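Local coordinates for protein putative mannose-1-phosphate guanylyl transferase (Thermus thermophilus, PDB 2CU2) that probably transfers a guanylyl group from GTP to mannose 1-phosphate, the step that makes GDP-mannose, at residues A[61-66]-A[73-78]; A[165-170]-A[181-186]; A[46-51]-A[121-126]; A[86-91]-A[199-204]. All coordinates share one frame; numbering follows the deposited sequence.

Contact 1 (A[61-66]-A[73-78]); sequences DQEAVA and IRLLLE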
loop_
_atom_site.group_PDB
_atom_site.type_symbol
_atom_site.label_atom_id
_atom_site.label_comp_id
_atom_site.label_asym_id
_atom_site.label_seq_id
_atom_site.Cartn_x
_atom_site.Cartn_y
_atom_site.Cartn_z
ATOM N N ASP A 61 22.125 -19.237 -11.322
ATOM C CA ASP A 61 20.780 -18.986 -11.817
ATOM C C ASP A 61 20.468 -17.486 -11.933
ATOM O O ASP A 61 19.382 -17.076 -12.324
ATOM C CB ASP A 61 19.762 -19.698 -10.919
ATOM C CG ASP A 61 19.987 -19.316 -9.465
ATOM O OD1 ASP A 61 19.687 -20.146 -8.604
ATOM O OD2 ASP A 61 20.437 -18.202 -9.212
ATOM N N GLN A 62 21.461 -16.652 -11.561
ATOM C CA GLN A 62 21.239 -15.207 -11.616
ATOM C C GLN A 62 22.031 -14.542 -12.744
ATOM O O GLN A 62 22.177 -13.328 -12.810
ATOM C CB GLN A 62 21.642 -14.597 -10.265
ATOM C CG GLN A 62 20.488 -13.860 -9.584
ATOM C CD GLN A 62 19.666 -14.842 -8.781
ATOM O OE1 GLN A 62 18.449 -14.902 -8.851
ATOM N NE2 GLN A 62 20.399 -15.635 -7.973
ATOM N N GLU A 63 22.585 -15.380 -13.638
ATOM C CA GLU A 63 23.397 -14.835 -14.718
ATOM C C GLU A 63 22.636 -13.789 -15.537
ATOM O O GLU A 63 23.188 -12.805 -16.014
ATOM C CB GLU A 63 23.822 -15.991 -15.625
ATOM C CG GLU A 63 24.868 -15.553 -16.648
ATOM C CD GLU A 63 25.295 -16.743 -17.474
ATOM O OE1 GLU A 63 26.204 -16.600 -18.279
ATOM O OE2 GLU A 63 24.706 -17.810 -17.310
ATOM N N ALA A 64 21.330 -14.052 -15.728
ATOM C CA ALA A 64 20.530 -13.165 -16.568
ATOM C C ALA A 64 20.571 -11.712 -16.081
ATOM O O ALA A 64 20.947 -10.796 -16.802
ATOM C CB ALA A 64 19.089 -13.675 -16.561
ATOM N N VAL A 65 20.163 -11.497 -14.835
ATOM C CA VAL A 65 20.106 -10.146 -14.277
ATOM C C VAL A 65 21.499 -9.523 -14.077
ATOM O O VAL A 65 21.660 -8.313 -13.997
ATOM C CB VAL A 65 19.346 -10.193 -12.951
ATOM C CG1 VAL A 65 20.162 -10.941 -11.898
ATOM C CG2 VAL A 65 19.068 -8.783 -12.458
ATOM N N ALA A 66 22.522 -10.391 -13.968
ATOM C CA ALA A 66 23.858 -9.878 -13.697
ATOM C C ALA A 66 24.628 -9.529 -14.975
ATOM O O ALA A 66 25.507 -8.673 -14.990
ATOM C CB ALA A 66 24.623 -10.935 -12.895
ATOM N N ILE A 73 34.025 -6.165 -16.849
ATOM C CA ILE A 73 33.966 -6.999 -15.664
ATOM C C ILE A 73 33.672 -8.451 -16.040
ATOM O O ILE A 73 32.891 -8.749 -16.937
ATOM C CB ILE A 73 32.837 -6.457 -14.786
ATOM C CG1 ILE A 73 33.198 -5.059 -14.277
ATOM C CG2 ILE A 73 32.618 -7.379 -13.571
ATOM C CD1 ILE A 73 32.047 -4.397 -13.517
ATOM N N ARG A 74 34.365 -9.365 -15.341
ATOM C CA ARG A 74 34.150 -10.787 -15.585
ATOM C C ARG A 74 33.205 -11.402 -14.546
ATOM O O ARG A 74 33.267 -11.115 -13.357
ATOM C CB ARG A 74 35.515 -11.489 -15.547
ATOM C CG ARG A 74 36.600 -10.709 -16.295
ATOM C CD ARG A 74 37.928 -11.481 -16.368
ATOM N NE ARG A 74 39.074 -10.566 -16.297
ATOM C CZ ARG A 74 40.294 -11.110 -16.116
ATOM N NH1 ARG A 74 40.427 -12.421 -16.012
ATOM N NH2 ARG A 74 41.373 -10.321 -16.055
ATOM N N LEU A 75 32.271 -12.241 -15.043
ATOM C CA LEU A 75 31.350 -12.941 -14.145
ATOM C C LEU A 75 31.971 -14.227 -13.589
ATOM O O LEU A 75 32.522 -15.044 -14.314
ATOM C CB LEU A 75 30.087 -13.291 -14.947
ATOM C CG LEU A 75 29.131 -12.102 -15.092
ATOM C CD1 LEU A 75 27.772 -12.501 -15.675
ATOM C CD2 LEU A 75 28.843 -11.402 -13.761
ATOM N N LEU A 76 31.845 -14.437 -12.284
ATOM C CA LEU A 76 32.263 -15.689 -11.666
ATOM C C LEU A 76 30.959 -16.298 -11.186
ATOM O O LEU A 76 30.410 -15.884 -10.167
ATOM C CB LEU A 76 33.193 -15.455 -10.474
ATOM C CG LEU A 76 34.656 -15.132 -10.765
ATOM C CD1 LEU A 76 35.423 -15.120 -9.459
ATOM C CD2 LEU A 76 35.243 -16.178 -11.710
ATOM N N LEU A 77 30.461 -17.269 -11.937
ATOM C CA LEU A 77 29.201 -17.917 -11.617
ATOM C C LEU A 77 29.352 -19.011 -10.572
ATOM O O LEU A 77 30.055 -19.997 -10.792
ATOM C CB LEU A 77 28.582 -18.490 -12.895
ATOM C CG LEU A 77 28.416 -17.486 -14.044
ATOM C CD1 LEU A 77 27.858 -18.194 -15.265
ATOM C CD2 LEU A 77 27.485 -16.351 -13.617
ATOM N N GLU A 78 28.691 -18.821 -9.433
ATOM C CA GLU A 78 28.716 -19.789 -8.344
ATOM C C GLU A 78 27.624 -20.821 -8.607
ATOM O O GLU A 78 26.438 -20.490 -8.634
ATOM C CB GLU A 78 28.462 -19.090 -7.004
ATOM C CG GLU A 78 29.458 -17.987 -6.684
ATOM C CD GLU A 78 28.989 -17.057 -5.569
ATOM O OE1 GLU A 78 29.001 -17.473 -4.388
ATOM O OE2 GLU A 78 28.617 -15.902 -5.873
#

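Contact 2 (A[165-170]-A[181-186]); sequences GFVEKP and KGYVWN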
loop_
_atom_site.group_PDB
_atom_site.type_symbol
_atom_site.label_atom_id
_atom_site.label_comp_id
_atom_site.label_asym_id
_atom_site.label_seq_id
_atom_site.Cartn_x
_atom_site.Cartn_y
_atom_site.Cartn_z
ATOM N N GLY A 165 40.757 -9.246 17.084
ATOM C CA GLY A 165 39.684 -10.209 17.337
ATOM C C GLY A 165 38.392 -9.859 16.587
ATOM O O GLY A 165 38.080 -8.701 16.342
ATOM N N PHE A 166 37.706 -10.957 16.202
ATOM C CA PHE A 166 36.443 -10.855 15.487
ATOM C C PHE A 166 35.311 -11.494 16.290
ATOM O O PHE A 166 35.380 -12.638 16.722
ATOM C CB PHE A 166 36.591 -11.569 14.140
ATOM C CG PHE A 166 37.317 -10.689 13.167
ATOM C CD1 PHE A 166 38.703 -10.612 13.217
ATOM C CD2 PHE A 166 36.613 -10.021 12.178
ATOM C CE1 PHE A 166 39.386 -9.870 12.264
ATOM C CE2 PHE A 166 37.306 -9.279 11.225
ATOM C CZ PHE A 166 38.693 -9.203 11.261
ATOM N N VAL A 167 34.261 -10.687 16.524
ATOM C CA VAL A 167 33.112 -11.195 17.260
ATOM C C VAL A 167 31.854 -11.174 16.390
ATOM O O VAL A 167 31.568 -10.217 15.681
ATOM C CB VAL A 167 32.906 -10.321 18.499
ATOM C CG1 VAL A 167 34.059 -10.521 19.481
ATOM C CG2 VAL A 167 32.841 -8.856 18.102
ATOM N N GLU A 168 31.120 -12.300 16.423
ATOM C CA GLU A 168 29.873 -12.357 15.671
ATOM C C GLU A 168 28.786 -11.504 16.333
ATOM O O GLU A 168 28.938 -10.985 17.432
ATOM C CB GLU A 168 29.435 -13.820 15.569
ATOM C CG GLU A 168 29.653 -14.386 14.164
ATOM C CD GLU A 168 29.933 -15.868 14.246
ATOM O OE1 GLU A 168 30.278 -16.453 13.230
ATOM O OE2 GLU A 168 29.794 -16.430 15.331
ATOM N N LYS A 169 27.676 -11.329 15.594
ATOM C CA LYS A 169 26.607 -10.466 16.079
ATOM C C LYS A 169 26.237 -10.781 17.529
ATOM O O LYS A 169 25.945 -11.911 17.900
ATOM C CB LYS A 169 25.401 -10.664 15.163
ATOM C CG LYS A 169 25.621 -11.804 14.167
ATOM C CD LYS A 169 24.550 -11.832 13.077
ATOM C CE LYS A 169 23.628 -13.050 13.193
ATOM N NZ LYS A 169 22.233 -12.620 13.119
ATOM N N PRO A 170 26.303 -9.733 18.373
ATOM C CA PRO A 170 26.035 -9.855 19.793
ATOM C C PRO A 170 24.577 -9.539 20.128
ATOM O O PRO A 170 23.744 -9.278 19.268
ATOM C CB PRO A 170 26.929 -8.826 20.473
ATOM C CG PRO A 170 26.867 -7.640 19.507
ATOM C CD PRO A 170 26.686 -8.362 18.084
ATOM N N LYS A 181 34.011 -0.420 24.697
ATOM C CA LYS A 181 35.396 -0.899 24.687
ATOM C C LYS A 181 36.165 -0.509 23.416
ATOM O O LYS A 181 37.313 -0.888 23.226
ATOM C CB LYS A 181 35.380 -2.423 24.785
ATOM C CG LYS A 181 35.131 -2.931 26.201
ATOM C CD LYS A 181 34.824 -4.424 26.228
ATOM C CE LYS A 181 34.688 -4.966 27.653
ATOM N NZ LYS A 181 33.686 -6.034 27.668
ATOM N N GLY A 182 35.483 0.198 22.497
ATOM C CA GLY A 182 36.244 0.667 21.344
ATOM C C GLY A 182 36.143 -0.285 20.143
ATOM O O GLY A 182 36.913 -0.218 19.194
ATOM N N TYR A 183 35.175 -1.218 20.212
ATOM C CA TYR A 183 34.957 -2.129 19.094
ATOM C C TYR A 183 34.375 -1.402 17.879
ATOM O O TYR A 183 33.626 -0.442 17.997
ATOM C CB TYR A 183 33.998 -3.227 19.554
ATOM C CG TYR A 183 34.704 -4.165 20.468
ATOM C CD1 TYR A 183 35.700 -3.690 21.315
ATOM C CD2 TYR A 183 34.372 -5.520 20.485
ATOM C CE1 TYR A 183 36.352 -4.557 22.179
ATOM C CE2 TYR A 183 35.029 -6.388 21.342
ATOM C CZ TYR A 183 36.018 -5.912 22.183
ATOM O OH TYR A 183 36.669 -6.770 23.050
ATOM N N VAL A 184 34.758 -1.859 16.670
ATOM C CA VAL A 184 34.191 -1.256 15.463
ATOM C C VAL A 184 33.453 -2.287 14.600
ATOM O O VAL A 184 33.621 -3.490 14.749
ATOM C CB VAL A 184 35.332 -0.619 14.661
ATOM C CG1 VAL A 184 36.007 0.471 15.491
ATOM C CG2 VAL A 184 36.358 -1.667 14.275
ATOM N N TRP A 185 32.568 -1.770 13.713
ATOM C CA TRP A 185 31.795 -2.651 12.837
ATOM C C TRP A 185 32.688 -3.271 11.758
ATOM O O TRP A 185 33.554 -2.624 11.177
ATOM C CB TRP A 185 30.681 -1.838 12.160
ATOM C CG TRP A 185 29.547 -1.536 13.072
ATOM C CD1 TRP A 185 29.096 -2.293 14.181
ATOM C CD2 TRP A 185 28.596 -0.445 12.910
ATOM N NE1 TRP A 185 27.967 -1.771 14.743
ATOM C CE2 TRP A 185 27.622 -0.573 13.931
ATOM C CE3 TRP A 185 28.490 0.611 11.992
ATOM C CZ2 TRP A 185 26.596 0.357 14.024
ATOM C CZ3 TRP A 185 27.464 1.543 12.079
ATOM C CH2 TRP A 185 26.511 1.408 13.104
ATOM N N ASN A 186 32.473 -4.582 11.513
ATOM C CA ASN A 186 33.125 -5.244 10.386
ATOM C C ASN A 186 32.464 -4.812 9.071
ATOM O O ASN A 186 31.283 -5.035 8.842
ATOM C CB ASN A 186 32.946 -6.756 10.577
ATOM C CG ASN A 186 33.710 -7.528 9.529
ATOM O OD1 ASN A 186 33.805 -7.145 8.365
ATOM N ND2 ASN A 186 34.224 -8.694 9.960
HETATM O O HOH W 1 33.193 -9.656 12.988
#

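Contact 3 (A[46-51]-A[121-126]); sequences APLVPP and ALATML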
loop_
_atom_site.group_PDB
_atom_site.type_symbol
_atom_site.label_atom_id
_atom_site.label_comp_id
_atom_site.label_asym_id
_atom_site.label_seq_id
_atom_site.Cartn_x
_atom_site.Cartn_y
_atom_site.Cartn_z
ATOM N N ALA A 46 35.491 1.569 -9.854
ATOM C CA ALA A 46 36.188 1.826 -11.115
ATOM C C ALA A 46 37.491 2.623 -11.025
ATOM O O ALA A 46 38.523 2.178 -11.522
ATOM C CB ALA A 46 35.240 2.495 -12.109
ATOM N N PRO A 47 37.466 3.805 -10.387
ATOM C CA PRO A 47 38.675 4.630 -10.266
ATOM C C PRO A 47 39.845 3.960 -9.552
ATOM O O PRO A 47 41.004 4.302 -9.794
ATOM C CB PRO A 47 38.180 5.866 -9.511
ATOM C CG PRO A 47 36.742 5.957 -9.920
ATOM C CD PRO A 47 36.302 4.510 -9.821
ATOM N N LEU A 48 39.542 3.013 -8.667
ATOM C CA LEU A 48 40.583 2.322 -7.921
ATOM C C LEU A 48 41.032 1.041 -8.616
ATOM O O LEU A 48 42.230 0.800 -8.767
ATOM C CB LEU A 48 40.095 1.999 -6.508
ATOM C CG LEU A 48 41.128 1.344 -5.585
ATOM C CD1 LEU A 48 42.286 2.305 -5.366
ATOM C CD2 LEU A 48 40.487 0.972 -4.258
ATOM N N VAL A 49 40.075 0.218 -9.031
ATOM C CA VAL A 49 40.391 -1.033 -9.718
ATOM C C VAL A 49 39.610 -1.071 -11.024
ATOM O O VAL A 49 38.383 -1.029 -11.025
ATOM C CB VAL A 49 40.017 -2.270 -8.857
ATOM C CG1 VAL A 49 40.444 -3.554 -9.567
ATOM C CG2 VAL A 49 40.693 -2.183 -7.501
ATOM N N PRO A 50 40.318 -1.134 -12.163
ATOM C CA PRO A 50 39.630 -1.168 -13.454
ATOM C C PRO A 50 38.697 -2.364 -13.632
ATOM O O PRO A 50 38.855 -3.398 -12.989
ATOM C CB PRO A 50 40.781 -1.155 -14.461
ATOM C CG PRO A 50 41.898 -1.827 -13.714
ATOM C CD PRO A 50 41.779 -1.212 -12.341
ATOM N N PRO A 51 37.689 -2.216 -14.500
ATOM C CA PRO A 51 36.712 -3.264 -14.767
ATOM C C PRO A 51 37.374 -4.559 -15.248
ATOM O O PRO A 51 36.983 -5.658 -14.892
ATOM C CB PRO A 51 35.733 -2.736 -15.810
ATOM C CG PRO A 51 35.764 -1.221 -15.704
ATOM C CD PRO A 51 37.237 -0.980 -15.122
ATOM N N ALA A 121 40.123 4.568 1.677
ATOM C CA ALA A 121 40.217 3.515 2.690
ATOM C C ALA A 121 40.716 2.206 2.063
ATOM O O ALA A 121 41.543 1.499 2.649
ATOM C CB ALA A 121 38.859 3.290 3.347
ATOM N N LEU A 122 40.203 1.879 0.883
ATOM C CA LEU A 122 40.611 0.658 0.193
ATOM C C LEU A 122 42.071 0.740 -0.244
ATOM O O LEU A 122 42.807 -0.243 -0.151
ATOM C CB LEU A 122 39.728 0.409 -1.030
ATOM C CG LEU A 122 38.340 -0.180 -0.759
ATOM C CD1 LEU A 122 37.635 -0.481 -2.080
ATOM C CD2 LEU A 122 38.487 -1.446 0.046
ATOM N N ALA A 123 42.482 1.911 -0.728
ATOM C CA ALA A 123 43.864 2.111 -1.159
ATOM C C ALA A 123 44.778 1.824 0.021
ATOM O O ALA A 123 45.808 1.157 -0.115
ATOM C CB ALA A 123 44.069 3.544 -1.646
ATOM N N THR A 124 44.388 2.323 1.189
ATOM C CA THR A 124 45.181 2.111 2.390
ATOM C C THR A 124 45.206 0.642 2.798
ATOM O O THR A 124 46.200 0.157 3.334
ATOM C CB THR A 124 44.649 2.967 3.546
ATOM O OG1 THR A 124 44.770 4.350 3.189
ATOM C CG2 THR A 124 45.437 2.708 4.816
ATOM N N MET A 125 44.117 -0.073 2.533
ATOM C CA MET A 125 44.054 -1.491 2.869
ATOM C C MET A 125 45.032 -2.275 1.998
ATOM O O MET A 125 45.702 -3.190 2.470
ATOM C CB MET A 125 42.630 -2.019 2.678
ATOM C CG MET A 125 41.699 -1.722 3.857
ATOM S SD MET A 125 39.998 -2.285 3.582
ATOM C CE MET A 125 40.263 -4.045 3.306
ATOM N N LEU A 126 45.114 -1.908 0.725
ATOM C CA LEU A 126 46.027 -2.575 -0.195
ATOM C C LEU A 126 47.467 -2.446 0.307
ATOM O O LEU A 126 48.227 -3.416 0.293
ATOM C CB LEU A 126 45.900 -1.968 -1.594
ATOM C CG LEU A 126 44.530 -2.154 -2.247
ATOM C CD1 LEU A 126 44.455 -1.362 -3.551
ATOM C CD2 LEU A 126 44.293 -3.640 -2.500
#

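Contact 4 (A[86-91]-A[199-204]); sequences GAVLLG and ELFRRH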
loop_
_atom_site.group_PDB
_atom_site.type_symbol
_atom_site.label_atom_id
_atom_site.label_comp_id
_atom_site.label_asym_id
_atom_site.label_seq_id
_atom_site.Cartn_x
_atom_site.Cartn_y
_atom_site.Cartn_z
ATOM N N GLY A 86 33.145 -19.478 -0.062
ATOM C CA GLY A 86 33.130 -20.104 -1.376
ATOM C C GLY A 86 33.416 -19.082 -2.479
ATOM O O GLY A 86 34.208 -19.311 -3.382
ATOM N N ALA A 87 32.792 -17.910 -2.406
ATOM C CA ALA A 87 33.053 -16.869 -3.393
ATOM C C ALA A 87 34.522 -16.436 -3.324
ATOM O O ALA A 87 35.164 -16.231 -4.349
ATOM C CB ALA A 87 32.136 -15.672 -3.151
ATOM N N VAL A 88 35.057 -16.304 -2.115
ATOM C CA VAL A 88 36.451 -15.899 -1.954
ATOM C C VAL A 88 37.384 -16.952 -2.565
ATOM O O VAL A 88 38.402 -16.616 -3.172
ATOM C CB VAL A 88 36.795 -15.680 -0.465
ATOM C CG1 VAL A 88 38.295 -15.512 -0.292
ATOM C CG2 VAL A 88 36.072 -14.430 0.057
ATOM N N LEU A 89 37.029 -18.223 -2.406
ATOM C CA LEU A 89 37.817 -19.312 -2.974
ATOM C C LEU A 89 37.969 -19.099 -4.480
ATOM O O LEU A 89 39.071 -19.159 -5.015
ATOM C CB LEU A 89 37.128 -20.655 -2.717
ATOM C CG LEU A 89 37.576 -21.828 -3.599
ATOM C CD1 LEU A 89 39.022 -22.178 -3.296
ATOM C CD2 LEU A 89 36.665 -23.030 -3.353
ATOM N N LEU A 90 36.856 -18.843 -5.154
ATOM C CA LEU A 90 36.870 -18.639 -6.597
ATOM C C LEU A 90 37.698 -17.410 -6.979
ATOM O O LEU A 90 38.419 -17.387 -7.967
ATOM C CB LEU A 90 35.427 -18.455 -7.066
ATOM C CG LEU A 90 34.537 -19.648 -6.713
ATOM C CD1 LEU A 90 33.168 -19.577 -7.396
ATOM C CD2 LEU A 90 35.152 -20.983 -7.130
ATOM N N GLY A 91 37.538 -16.344 -6.173
ATOM C CA GLY A 91 38.275 -15.119 -6.449
ATOM C C GLY A 91 39.785 -15.342 -6.365
ATOM O O GLY A 91 40.568 -14.810 -7.141
ATOM N N GLU A 199 47.329 -19.627 2.120
ATOM C CA GLU A 199 47.920 -20.173 3.338
ATOM C C GLU A 199 46.907 -20.211 4.484
ATOM O O GLU A 199 46.917 -21.092 5.328
ATOM C CB GLU A 199 49.132 -19.316 3.713
ATOM C CG GLU A 199 49.896 -19.841 4.938
ATOM C CD GLU A 199 50.186 -21.321 4.788
ATOM O OE1 GLU A 199 50.436 -21.764 3.682
ATOM O OE2 GLU A 199 50.235 -22.007 5.807
ATOM N N LEU A 200 46.033 -19.187 4.525
ATOM C CA LEU A 200 45.005 -19.192 5.561
ATOM C C LEU A 200 44.036 -20.365 5.390
ATOM O O LEU A 200 43.568 -20.964 6.348
ATOM C CB LEU A 200 44.241 -17.865 5.508
ATOM C CG LEU A 200 45.001 -16.718 6.183
ATOM C CD1 LEU A 200 44.269 -15.383 6.078
ATOM C CD2 LEU A 200 45.253 -16.928 7.675
ATOM N N PHE A 201 43.690 -20.651 4.113
ATOM C CA PHE A 201 42.837 -21.812 3.859
ATOM C C PHE A 201 43.502 -23.079 4.414
ATOM O O PHE A 201 42.893 -23.913 5.072
ATOM C CB PHE A 201 42.641 -21.976 2.340
ATOM C CG PHE A 201 41.571 -21.072 1.767
ATOM C CD1 PHE A 201 40.693 -20.382 2.599
ATOM C CD2 PHE A 201 41.451 -20.959 0.389
ATOM C CE1 PHE A 201 39.707 -19.573 2.038
ATOM C CE2 PHE A 201 40.465 -20.147 -0.163
ATOM C CZ PHE A 201 39.590 -19.447 0.659
ATOM N N ARG A 202 44.806 -23.215 4.087
ATOM C CA ARG A 202 45.561 -24.392 4.517
ATOM C C ARG A 202 45.519 -24.587 6.040
ATOM O O ARG A 202 45.422 -25.696 6.549
ATOM C CB ARG A 202 47.009 -24.223 4.054
ATOM C CG ARG A 202 47.954 -25.224 4.719
ATOM C CD ARG A 202 48.932 -25.844 3.717
ATOM N NE ARG A 202 50.252 -26.026 4.330
ATOM C CZ ARG A 202 51.223 -25.165 3.973
ATOM N NH1 ARG A 202 50.967 -24.199 3.107
ATOM N NH2 ARG A 202 52.443 -25.285 4.506
ATOM N N ARG A 203 45.628 -23.456 6.774
ATOM C CA ARG A 203 45.715 -23.549 8.238
ATOM C C ARG A 203 44.351 -23.738 8.929
ATOM O O ARG A 203 44.212 -24.514 9.860
ATOM C CB ARG A 203 46.362 -22.274 8.787
ATOM C CG ARG A 203 47.815 -22.074 8.363
ATOM C CD ARG A 203 48.362 -20.726 8.856
ATOM N NE ARG A 203 49.748 -20.545 8.426
ATOM C CZ ARG A 203 50.301 -19.319 8.544
ATOM N NH1 ARG A 203 49.608 -18.308 9.046
ATOM N NH2 ARG A 203 51.561 -19.138 8.155
ATOM N N HIS A 204 43.331 -22.947 8.503
ATOM C CA HIS A 204 42.049 -22.993 9.237
ATOM C C HIS A 204 40.852 -23.517 8.424
ATOM O O HIS A 204 39.753 -23.660 8.941
ATOM C CB HIS A 204 41.696 -21.601 9.792
ATOM C CG HIS A 204 42.918 -20.876 10.269
ATOM N ND1 HIS A 204 43.693 -20.121 9.458
ATOM C CD2 HIS A 204 43.409 -20.776 11.574
ATOM C CE1 HIS A 204 44.643 -19.594 10.250
ATOM N NE2 HIS A 204 44.499 -19.970 11.523
#

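Contact 1 (A[61-66]-A[73-78])
E63 and L77 meet because their first torsions bring them together between helix and strand: E63 has CG anti to the backbone N (chi1 -170°) and stays extended beyond it, while L77 has CG anti to its carbonyl carbon (chi1 -54°), which lifts both methyls off the strand toward the helix. The two side chains cross at about a right angle. CD1 of L77 lies 3.7 Å from CD of E63 and at nearly equal distance from both carboxylate oxygens, so the methyl lies over one face of the carboxylate, above its carbon, and favours neither oxygen. The second methyl, L77 CD2, packs alongside the stem, 4.1 Å from E63 CG. This is contact through the aliphatic part and the carbon end of a glutamate whose charge is met elsewhere, as OE1 of E63 forms a salt bridge with R67.

Helix 63-66 is the short connection of a beta-alpha-beta unit between strands 54-59 and 74-78, which pair in parallel within the large mixed sheet of the nucleotidyltransferase domain. Alternation along strand 74-78 decides who takes part: L75 and L77 turn to the helix, whereas L76 and E78 pack against helix 83-98 on the other face.

One helical turn after E63, the buried A66 also faces the strand. Its CB stands 4.3 Å from CD2 of L75, and the other L75 methyl, CD1, is likewise 4.3 Å from E63 CG, so L75 spans both helix residues. Q62 holds the N-cap position, and its carbonyl O accepts the backbone N of A66 at 3.2 Å.

Contact 2 (A[165-170]-A[181-186])
F166 and N186 touch where strands 160-167 and 184-192 flank strand 150-157, with which each pairs antiparallel in the large mixed sheet of this GT-A type nucleotidyltransferase domain. Their CA atoms lie 8.3 Å apart, in keeping with an intervening strand, so the contact is made by side chains reaching across that strand. ND2 of N186 comes to the ring edge of F166, 3.4 Å from CE2 and 3.5 Å from CD2. Because ND2 lies in the ring plane, it meets the C-H rim and not the pi face; ring and amide planes are turned 61° from each other. The second pair is apolar: CG2 of V167 stands at the edge of the Y183 ring, 4.4 Å from CD2.

Around this first shell, the N186 amide is fixed by other partners. Its OD1 accepts the backbone N of G188, and its ND2 makes a weak hydrogen bond to D234. Y183 rests against Y178 of helix 172-180, which also touches V167; that helix ends in a Schellman motif with G182 at positive phi (95°), and the chain then enters strand 184-192. A water links the two segments, donating to V167 O at 3.2 Å and weakly accepting from N186 ND2 at 3.3 Å.

Contact 3 (A[46-51]-A[121-126])
L48 reaches helix 115-128 from the loop that joins helix 37-45 to strand 54-59, and both elements lie on one face of the large mixed sheet of the nucleotidyltransferase domain, over strand 102-107. The evidence for a shared floor is L104 of that strand, which L48, L122 and L126 all touch.

The interaction between side chains is wholly apolar. L48 carries the loop side of it: with CG anti to the backbone N (chi1 -176°), the isobutyl group is thrown out from the turn toward the helix, and its two methyls divide the work. CD2 goes to L122, passing 3.9 Å from CD1 of that residue, and the two leucines lie obliquely to one another. CD1 instead meets A123, 4.3 Å from its CB. The leucine also comes near the helix backbone, L48 CD2 lying 4.2 Å from the N of A123.

Hydrogen bonding is local to the helix backbone here: M125 N bonds to A121 O and L126 N to L122 O, each at 3.0 Å. L122, which is buried where L48 is partly exposed, also reaches V189 of strand 184-192. The tightest approach is L48 CD2 to L122 CB, 3.4 Å, closer than usual for two carbons.

Contact 4 (A[86-91]-A[199-204])
F201 packs against V88 and L89 where two helices of the nucleotidyltransferase domain, 83-98 and 194-204, lie beside each other, and all three residues are buried. The compact side is a single ring against a helix turn. F201 has CG anti to its carbonyl carbon (chi1 -82°), and the ring projects toward helix 83-98. F201 CE2 is 4.0 Å from L89 CA, which lies at the ring edge near its plane, so the phenyl abuts backbone as well as side chain. L89 CD1 reaches the same F201 CE2 at 4.0 Å, its side chain crossing that of F201 at about a right angle, and V88 CG1 approaches F201 CZ obliquely at 4.3 Å. Outside the pair, H208 meets the ring, and V237 of helix 233-238 also touches F201.

The outward face of helix 194-204 is polar and looser, with R202 and R203 exposed. There E199 holds two arginines in a salt-bridge network: E199 OE1 pairs with R202 NH1 at 2.6 Å, and E199 OE2 with R203 NE at 3.0 Å, the latter a weak hydrogen bond by its angle. Near the helix end, L200 O accepts both H204 N and H204 ND1, the ring nitrogen lying 3.2 Å away in the carbonyl plane.

How the contacts relate
All four contacts belong to the nucleotidyltransferase domain and gather round its large mixed sheet. Contact 1 lies wholly within the chain span bracketed by contact 3, and the two meet where I73 CG1 packs on P51 CB at 3.8 Å. Contact 4 follows directly from contact 1: strand 74-78 leads into helix 83-98, and E78 OE1 touches A87 CB at 3.8 Å. Contact 2 falls between the two halves of contact 4, its strand 184-192 running on into helix 194-204. Contacts 1 and 2 are farthest apart, their centres about 32 Å apart across the chain's centre; the other pairs of centres are about 21 to 25 Å apart. Contacts 3 and 4 alternate along the chain, so their chain spans interlock within the domain.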